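Local coordinates for protein phenol hydroxylase component phL (Pseudomonas stutzeri, PDB 3U52) that probably serves as the non-catalytic beta subunit of a bacterial multicomponent phenol hydroxylase, pairing with the subunit that carries the diiron centre, at residues R62-M67 against V208-E213; N106-L111 against L172-S177; L119-V124 against D192-P197. All blocks are in the same frame, centred on the assembly; numbering follows the deposited sequence.

Contact 1. Residues R62-M67 against V208-E213; sequences RTAIRM and VDDWFE
T63 and A64 bind D210 in a loop-to-helix-start contact, where the chain between helices 31-36 and 81-105 passes the beginning of helix 211-240. D210 is the N-cap of that helix. Its CG lies opposite the backbone N (chi1 -171°), and its two oxygens share the work. OD1 takes the T63 hydroxyl on its syn side; T63 OG1 to D210 OD1 is 2.6 Å. D210 OD1 also accepts the capping bond from E213 N (3.1 Å), which arrives from above the carboxylate plane. D210 OD2 receives A64 N at 2.9 Å, nearly straight at 167°. T63 OG1 also brushes F212 CB. The threonine also lies against W211: CB sits over the five-membered ring, 4.0 Å from its centroid, a CH-pi contact, and T63 CG2 is 3.7 Å from W211 NE1. R62 CB comes to the edge of the same indole at CD1, while the R62 guanidinium turns away to D52 and T56. I65 CG1 meets F212 CB at 4.0 Å, beside V271 of helix 251-274. One carboxylate thus ties the loop and caps the helix; three donors, together with the helix start, would probably favour its charged form.

Contact 2. Residues N106-L111 against L172-S177; sequences NLLTRL and LMIDGS
L108 carries this apolar contact, in which the turn between helices 81-105 and 113-122 packs on the last turn of helix 147-175. Its side chain enters between M173 and I174. L108 CD1 touches M173 SD at 3.7 Å, and CG is almost as near the same sulfur. The leucine and methionine side chains cross at about a right angle, the branched end of one lying on the thioether of the other. M173 runs extended as far as SD, and the bend at chi3 (-59°) turns the methyl away from L108, whose contact is with the sulfur. I174 approaches from the next position of the helix: its CG1 lies 4.1 Å from L108 CD1 and equally far from L108 CB. Around these three, F99 and C102 of helix 81-105 touch M173, Q116 and L119 of helix 113-122 touch I174, and V246 and L249 pack on L108.

T109 adds a methyl at the border. Its OG1 occupies the place between backbone N and carbonyl carbon (chi1 55°), which sends CG2 across to M173 O, 3.2 Å away, and on towards I174 O. M173 O itself accepts a weak bond from G176 N within the Schellman motif that closes the helix; N106 ends helix 81-105 in the same way. The two segments share no hydrogen bond or ion pair, so shape and burial of leucine, methionine and isoleucine carry the join, and the helix's terminal carbonyls meet a methyl group there.

Contact 3. Residues L119-V124 against D192-P197; sequences LLRLLV and DEMWQP
R121 places CG opposite the backbone N (chi1 177°) and stays extended from CG to NE, and D192 turns its carboxylate out the same way (chi1 -171°). The two side chains meet at about a right angle, joining the end of helix 113-122 to the turn ahead of helix 196-205. The arginine grips side-on, with two nitrogens on one oxygen: R121 NE to D192 OD2 is 2.7 Å and NH2 to OD2 is 3.0 Å, both in the guanidinium plane and both on the syn side of OD2. From R121, OD1 of D192 receives just a weak bond, from NH2; its stronger donor is M194 N, 2.8 Å away on the anti side, which makes an Asx turn and sets the direction of the carboxylate.

M194 packs on one face of the arginine. It runs out nearly extended, which lays M194 SD over the centre of the R121 guanidinium, 3.7 Å from CZ and equally close to L122 CD2; the bend at the last torsion then turns CE toward the W195 face. L300 of helix 276-302 packs on L122, M194 and W195. The indole of W195 stands edge-on to the helix end: W195 NE1 donates to R121 O at 2.8 Å, nearly along the C=O axis and in the ring plane, with an N-H...O angle of 140°, so the bond is bent at the hydrogen. Farther along the edge, W195 CZ2 lies 3.6 Å from L122 O, a buried carbonyl with no polar partner in the model. The Asx bond thus fixes D192, while D192, the sulfur and the indole N-H hold R121 by side chain and helix-end carbonyl together.

How the contacts relate
Contacts 2 and 3 are neighbours on one side of the chain's centre, about 19 Å apart between centres, and touch: I174 CD1 lies 4.0 Å from L119 CD1, and L111 packs on the same leucine. Their segments alternate along the chain. Both lie in sequence between the two segments of contact 1, whose centre is about 44 Å from the centre of contact 2 and about 31 Å from that of contact 3. Contact 1 fixes the start of helix 211-240, which further on carries Y227 and D232, two of the residues, with Y257, found beside bound xenon. The side chain of W195 in contact 3 is about 14 Å from a bound xenon, too far to line its site.

Contact 1. Residues R62-M67 against V208-E213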
# COMPACT_ATOMS: atom_id res chain seq x y z
N ARG D 62 -30.41 5.09 -28.08
CA ARG D 62 -29.59 4.23 -28.98
C ARG D 62 -30.05 2.79 -28.93
O ARG D 62 -29.71 2.00 -29.81
CB ARG D 62 -28.07 4.29 -28.73
CG ARG D 62 -27.45 5.56 -29.23
CD ARG D 62 -25.88 5.57 -29.34
NE ARG D 62 -25.59 6.71 -30.19
CZ ARG D 62 -25.41 7.94 -29.75
NH1 ARG D 62 -25.19 8.90 -30.64
NH2 ARG D 62 -25.39 8.20 -28.42
N THR D 63 -30.81 2.46 -27.88
CA THR D 63 -31.52 1.19 -27.82
C THR D 63 -33.04 1.41 -27.76
O THR D 63 -33.50 2.41 -27.25
CB THR D 63 -31.05 0.32 -26.63
OG1 THR D 63 -31.69 -0.96 -26.69
CG2 THR D 63 -31.34 0.95 -25.33
N ALA D 64 -33.78 0.46 -28.32
CA ALA D 64 -35.26 0.49 -28.26
C ALA D 64 -35.78 0.06 -26.88
O ALA D 64 -36.91 0.40 -26.50
CB ALA D 64 -35.87 -0.37 -29.38
N ILE D 65 -34.97 -0.69 -26.14
CA ILE D 65 -35.27 -1.04 -24.76
C ILE D 65 -35.44 0.22 -23.94
O ILE D 65 -34.76 1.20 -24.17
CB ILE D 65 -34.16 -1.91 -24.15
CG1 ILE D 65 -34.10 -3.28 -24.85
CG2 ILE D 65 -34.38 -2.11 -22.67
CD1 ILE D 65 -35.30 -4.21 -24.57
N ARG D 66 -36.38 0.21 -23.00
CA ARG D 66 -36.66 1.36 -22.14
C ARG D 66 -36.57 0.97 -20.67
O ARG D 66 -37.03 -0.09 -20.28
CB ARG D 66 -38.07 1.95 -22.43
CG ARG D 66 -38.23 2.58 -23.82
CD ARG D 66 -37.37 3.84 -23.98
NE ARG D 66 -36.76 3.89 -25.32
CZ ARG D 66 -37.03 4.84 -26.20
NH1 ARG D 66 -37.86 5.80 -25.86
NH2 ARG D 66 -36.46 4.84 -27.40
N MET D 67 -35.93 1.84 -19.89
CA MET D 67 -35.80 1.68 -18.43
C MET D 67 -36.07 2.99 -17.74
O MET D 67 -35.48 4.02 -18.11
CB MET D 67 -34.40 1.26 -18.04
CG MET D 67 -33.97 -0.03 -18.69
SD MET D 67 -34.69 -1.52 -18.00
CE MET D 67 -33.75 -1.67 -16.45
N VAL D 208 -24.97 -4.68 -36.37
CA VAL D 208 -26.14 -4.40 -35.51
C VAL D 208 -26.01 -2.99 -34.92
O VAL D 208 -24.96 -2.63 -34.41
CB VAL D 208 -26.30 -5.49 -34.38
CG1 VAL D 208 -27.35 -5.09 -33.29
CG2 VAL D 208 -26.65 -6.82 -34.99
N ASP D 209 -27.08 -2.20 -34.99
CA ASP D 209 -27.11 -0.82 -34.45
C ASP D 209 -27.52 -0.73 -32.98
O ASP D 209 -27.01 0.12 -32.24
CB ASP D 209 -28.14 0.05 -35.22
CG ASP D 209 -27.67 0.46 -36.62
OD1 ASP D 209 -26.45 0.72 -36.82
OD2 ASP D 209 -28.54 0.53 -37.52
N ASP D 210 -28.52 -1.50 -32.58
CA ASP D 210 -29.13 -1.41 -31.25
C ASP D 210 -28.20 -2.09 -30.26
O ASP D 210 -27.93 -3.31 -30.39
CB ASP D 210 -30.49 -2.12 -31.23
CG ASP D 210 -31.27 -1.89 -29.95
OD1 ASP D 210 -30.71 -2.13 -28.85
OD2 ASP D 210 -32.44 -1.42 -30.00
N TRP D 211 -27.71 -1.35 -29.26
CA TRP D 211 -26.66 -1.95 -28.42
C TRP D 211 -27.21 -3.05 -27.51
O TRP D 211 -26.52 -4.04 -27.21
CB TRP D 211 -25.86 -0.89 -27.66
CG TRP D 211 -26.60 -0.12 -26.59
CD1 TRP D 211 -27.13 1.13 -26.71
CD2 TRP D 211 -26.87 -0.53 -25.23
NE1 TRP D 211 -27.72 1.53 -25.53
CE2 TRP D 211 -27.58 0.53 -24.60
CE3 TRP D 211 -26.58 -1.68 -24.49
CZ2 TRP D 211 -27.97 0.49 -23.24
CZ3 TRP D 211 -26.99 -1.73 -23.13
CH2 TRP D 211 -27.69 -0.65 -22.54
N PHE D 212 -28.44 -2.89 -27.05
CA PHE D 212 -28.99 -3.98 -26.24
C PHE D 212 -29.27 -5.25 -27.05
O PHE D 212 -28.95 -6.35 -26.60
CB PHE D 212 -30.19 -3.59 -25.37
CG PHE D 212 -30.32 -4.50 -24.17
CD1 PHE D 212 -29.72 -4.16 -22.97
CD2 PHE D 212 -30.97 -5.76 -24.29
CE1 PHE D 212 -29.80 -5.02 -21.84
CE2 PHE D 212 -31.05 -6.64 -23.19
CZ PHE D 212 -30.48 -6.26 -21.94
N GLU D 213 -29.80 -5.07 -28.26
CA GLU D 213 -29.90 -6.20 -29.20
C GLU D 213 -28.51 -6.86 -29.30
O GLU D 213 -28.39 -8.07 -29.17
CB GLU D 213 -30.38 -5.74 -30.59
CG GLU D 213 -30.64 -6.92 -31.55
CD GLU D 213 -31.00 -6.50 -32.97
OE1 GLU D 213 -31.07 -7.43 -33.83
OE2 GLU D 213 -31.23 -5.30 -33.23

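Contact 2. Residues N106-L111 against L172-S177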
# COMPACT_ATOMS: atom_id res chain seq x y z
N ASN D 106 6.41 -30.07 -23.63
CA ASN D 106 6.04 -30.41 -24.98
C ASN D 106 4.76 -31.19 -25.06
O ASN D 106 4.62 -32.11 -25.87
CB ASN D 106 7.16 -31.18 -25.68
CG ASN D 106 8.45 -30.42 -25.67
OD1 ASN D 106 8.52 -29.26 -26.10
ND2 ASN D 106 9.48 -31.06 -25.19
N LEU D 107 3.79 -30.79 -24.24
CA LEU D 107 2.53 -31.49 -24.19
C LEU D 107 1.72 -31.36 -25.50
O LEU D 107 0.98 -32.26 -25.86
CB LEU D 107 1.72 -31.04 -22.96
CG LEU D 107 2.44 -31.32 -21.61
CD1 LEU D 107 1.54 -31.00 -20.42
CD2 LEU D 107 2.88 -32.80 -21.54
N LEU D 108 1.90 -30.24 -26.21
CA LEU D 108 1.20 -30.00 -27.48
C LEU D 108 2.02 -30.40 -28.68
O LEU D 108 1.47 -30.94 -29.64
CB LEU D 108 0.80 -28.54 -27.62
CG LEU D 108 -0.26 -28.02 -26.65
CD1 LEU D 108 -0.84 -26.71 -27.21
CD2 LEU D 108 -1.37 -29.02 -26.39
N THR D 109 3.32 -30.14 -28.65
CA THR D 109 4.19 -30.47 -29.78
C THR D 109 4.44 -31.98 -29.90
O THR D 109 4.69 -32.48 -30.99
CB THR D 109 5.54 -29.73 -29.74
OG1 THR D 109 6.16 -30.00 -28.48
CG2 THR D 109 5.36 -28.24 -29.88
N ARG D 110 4.32 -32.73 -28.80
CA ARG D 110 4.41 -34.19 -28.86
C ARG D 110 3.17 -34.90 -29.43
O ARG D 110 3.20 -36.13 -29.64
CB ARG D 110 4.74 -34.79 -27.50
CG ARG D 110 3.52 -35.20 -26.71
CD ARG D 110 4.00 -35.67 -25.36
NE ARG D 110 2.92 -36.09 -24.47
CZ ARG D 110 3.07 -36.24 -23.15
NH1 ARG D 110 4.26 -36.00 -22.59
NH2 ARG D 110 2.05 -36.62 -22.41
N LEU D 111 2.07 -34.17 -29.63
CA LEU D 111 0.87 -34.74 -30.24
C LEU D 111 1.14 -35.05 -31.73
O LEU D 111 2.01 -34.44 -32.35
CB LEU D 111 -0.35 -33.79 -30.08
CG LEU D 111 -1.00 -33.42 -28.75
CD1 LEU D 111 -2.01 -32.25 -28.93
CD2 LEU D 111 -1.71 -34.60 -28.09
N LEU D 172 0.67 -21.06 -31.21
CA LEU D 172 2.08 -20.73 -31.15
C LEU D 172 2.88 -21.81 -30.45
O LEU D 172 4.05 -22.04 -30.78
CB LEU D 172 2.31 -19.37 -30.47
CG LEU D 172 1.92 -18.21 -31.38
CD1 LEU D 172 2.07 -16.85 -30.67
CD2 LEU D 172 2.73 -18.21 -32.71
N MET D 173 2.26 -22.47 -29.48
CA MET D 173 2.89 -23.57 -28.82
C MET D 173 3.08 -24.69 -29.83
O MET D 173 4.14 -25.25 -29.91
CB MET D 173 2.05 -24.06 -27.64
CG MET D 173 2.89 -24.77 -26.64
SD MET D 173 1.99 -25.31 -25.20
CE MET D 173 1.34 -23.75 -24.59
N ILE D 174 2.03 -24.99 -30.60
CA ILE D 174 2.08 -26.06 -31.61
C ILE D 174 3.10 -25.84 -32.71
O ILE D 174 3.72 -26.81 -33.15
CB ILE D 174 0.69 -26.30 -32.24
CG1 ILE D 174 -0.24 -26.94 -31.21
CG2 ILE D 174 0.81 -27.14 -33.52
CD1 ILE D 174 -1.71 -26.96 -31.59
N ASP D 175 3.30 -24.58 -33.14
CA ASP D 175 4.31 -24.29 -34.17
C ASP D 175 5.68 -23.84 -33.67
O ASP D 175 6.55 -23.47 -34.47
CB ASP D 175 3.79 -23.29 -35.23
CG ASP D 175 3.59 -21.86 -34.68
OD1 ASP D 175 4.37 -21.38 -33.82
OD2 ASP D 175 2.65 -21.19 -35.16
N GLY D 176 5.86 -23.83 -32.35
CA GLY D 176 7.12 -23.45 -31.79
C GLY D 176 7.44 -21.98 -31.94
O GLY D 176 8.60 -21.61 -32.15
N SER D 177 6.41 -21.13 -31.84
CA SER D 177 6.56 -19.67 -31.79
C SER D 177 7.02 -19.05 -33.14
O SER D 177 7.76 -18.06 -33.21
CB SER D 177 7.44 -19.26 -30.61
OG SER D 177 7.34 -17.87 -30.41

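Contact 3. Residues L119-V124 against D192-P197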
# COMPACT_ATOMS: atom_id res chain seq x y z
N LEU D 119 -6.90 -29.41 -33.51
CA LEU D 119 -6.93 -28.21 -32.65
C LEU D 119 -6.93 -26.93 -33.46
O LEU D 119 -7.65 -25.99 -33.14
CB LEU D 119 -5.76 -28.20 -31.69
CG LEU D 119 -5.71 -29.32 -30.65
CD1 LEU D 119 -4.50 -29.16 -29.78
CD2 LEU D 119 -6.99 -29.38 -29.79
N LEU D 120 -6.11 -26.91 -34.50
CA LEU D 120 -6.03 -25.75 -35.38
C LEU D 120 -7.35 -25.51 -36.11
O LEU D 120 -7.66 -24.38 -36.53
CB LEU D 120 -4.91 -25.94 -36.39
CG LEU D 120 -3.52 -25.97 -35.78
CD1 LEU D 120 -2.44 -25.96 -36.87
CD2 LEU D 120 -3.37 -24.78 -34.79
N ARG D 121 -8.12 -26.59 -36.28
CA ARG D 121 -9.36 -26.55 -37.07
C ARG D 121 -10.60 -26.38 -36.20
O ARG D 121 -11.56 -25.71 -36.62
CB ARG D 121 -9.49 -27.81 -37.97
CG ARG D 121 -10.79 -27.87 -38.76
CD ARG D 121 -10.79 -29.01 -39.80
NE ARG D 121 -11.94 -28.89 -40.71
CZ ARG D 121 -13.04 -29.64 -40.65
NH1 ARG D 121 -13.17 -30.63 -39.75
NH2 ARG D 121 -14.00 -29.43 -41.54
N LEU D 122 -10.61 -26.97 -35.01
CA LEU D 122 -11.82 -26.96 -34.20
C LEU D 122 -11.80 -25.91 -33.08
O LEU D 122 -12.84 -25.37 -32.73
CB LEU D 122 -12.07 -28.35 -33.60
CG LEU D 122 -12.22 -29.44 -34.67
CD1 LEU D 122 -12.36 -30.80 -34.00
CD2 LEU D 122 -13.43 -29.12 -35.56
N LEU D 123 -10.61 -25.62 -32.56
CA LEU D 123 -10.42 -24.77 -31.36
C LEU D 123 -9.83 -23.41 -31.68
O LEU D 123 -10.42 -22.38 -31.36
CB LEU D 123 -9.55 -25.49 -30.30
CG LEU D 123 -9.38 -24.73 -28.97
CD1 LEU D 123 -10.75 -24.54 -28.32
CD2 LEU D 123 -8.45 -25.46 -28.05
N VAL D 124 -8.67 -23.38 -32.32
CA VAL D 124 -7.98 -22.11 -32.50
C VAL D 124 -8.79 -21.03 -33.25
O VAL D 124 -8.68 -19.85 -32.88
CB VAL D 124 -6.50 -22.31 -33.01
CG1 VAL D 124 -5.85 -20.99 -33.32
CG2 VAL D 124 -5.69 -23.09 -31.94
N ASP D 192 -12.63 -22.87 -44.92
CA ASP D 192 -13.29 -24.14 -44.60
C ASP D 192 -14.79 -23.92 -44.46
O ASP D 192 -15.23 -23.07 -43.69
CB ASP D 192 -12.73 -24.78 -43.31
CG ASP D 192 -13.25 -26.21 -43.08
OD1 ASP D 192 -14.44 -26.51 -43.33
OD2 ASP D 192 -12.45 -27.06 -42.65
N GLU D 193 -15.58 -24.72 -45.17
CA GLU D 193 -17.03 -24.58 -45.13
C GLU D 193 -17.61 -24.71 -43.72
O GLU D 193 -18.62 -24.11 -43.42
CB GLU D 193 -17.70 -25.56 -46.13
CG GLU D 193 -17.36 -27.04 -45.82
CD GLU D 193 -18.04 -28.03 -46.79
OE1 GLU D 193 -19.03 -28.69 -46.37
OE2 GLU D 193 -17.58 -28.12 -47.96
N MET D 194 -16.96 -25.49 -42.87
CA MET D 194 -17.34 -25.71 -41.47
C MET D 194 -17.46 -24.38 -40.71
O MET D 194 -18.36 -24.24 -39.87
CB MET D 194 -16.27 -26.55 -40.79
CG MET D 194 -16.71 -27.34 -39.54
SD MET D 194 -15.26 -27.61 -38.45
CE MET D 194 -15.43 -26.11 -37.51
N TRP D 195 -16.55 -23.42 -40.99
CA TRP D 195 -16.55 -22.13 -40.27
C TRP D 195 -17.43 -21.06 -40.89
O TRP D 195 -17.61 -19.99 -40.28
CB TRP D 195 -15.12 -21.57 -40.08
CG TRP D 195 -14.42 -22.38 -39.09
CD1 TRP D 195 -13.55 -23.40 -39.32
CD2 TRP D 195 -14.60 -22.31 -37.66
NE1 TRP D 195 -13.15 -23.96 -38.11
CE2 TRP D 195 -13.79 -23.32 -37.09
CE3 TRP D 195 -15.37 -21.49 -36.82
CZ2 TRP D 195 -13.73 -23.54 -35.70
CZ3 TRP D 195 -15.31 -21.69 -35.44
CH2 TRP D 195 -14.48 -22.71 -34.90
N GLN D 196 -17.93 -21.30 -42.11
CA GLN D 196 -18.59 -20.18 -42.81
C GLN D 196 -19.88 -19.69 -42.15
O GLN D 196 -20.10 -18.48 -42.09
CB GLN D 196 -18.72 -20.39 -44.33
CG GLN D 196 -17.35 -20.55 -45.00
CD GLN D 196 -16.26 -19.63 -44.39
OE1 GLN D 196 -16.32 -18.41 -44.49
NE2 GLN D 196 -15.24 -20.25 -43.79
N PRO D 197 -20.73 -20.59 -41.63
CA PRO D 197 -21.90 -20.07 -40.92
C PRO D 197 -21.51 -19.21 -39.70
O PRO D 197 -22.16 -18.19 -39.41
CB PRO D 197 -22.61 -21.34 -40.47
CG PRO D 197 -22.23 -22.37 -41.55
CD PRO D 197 -20.77 -22.05 -41.76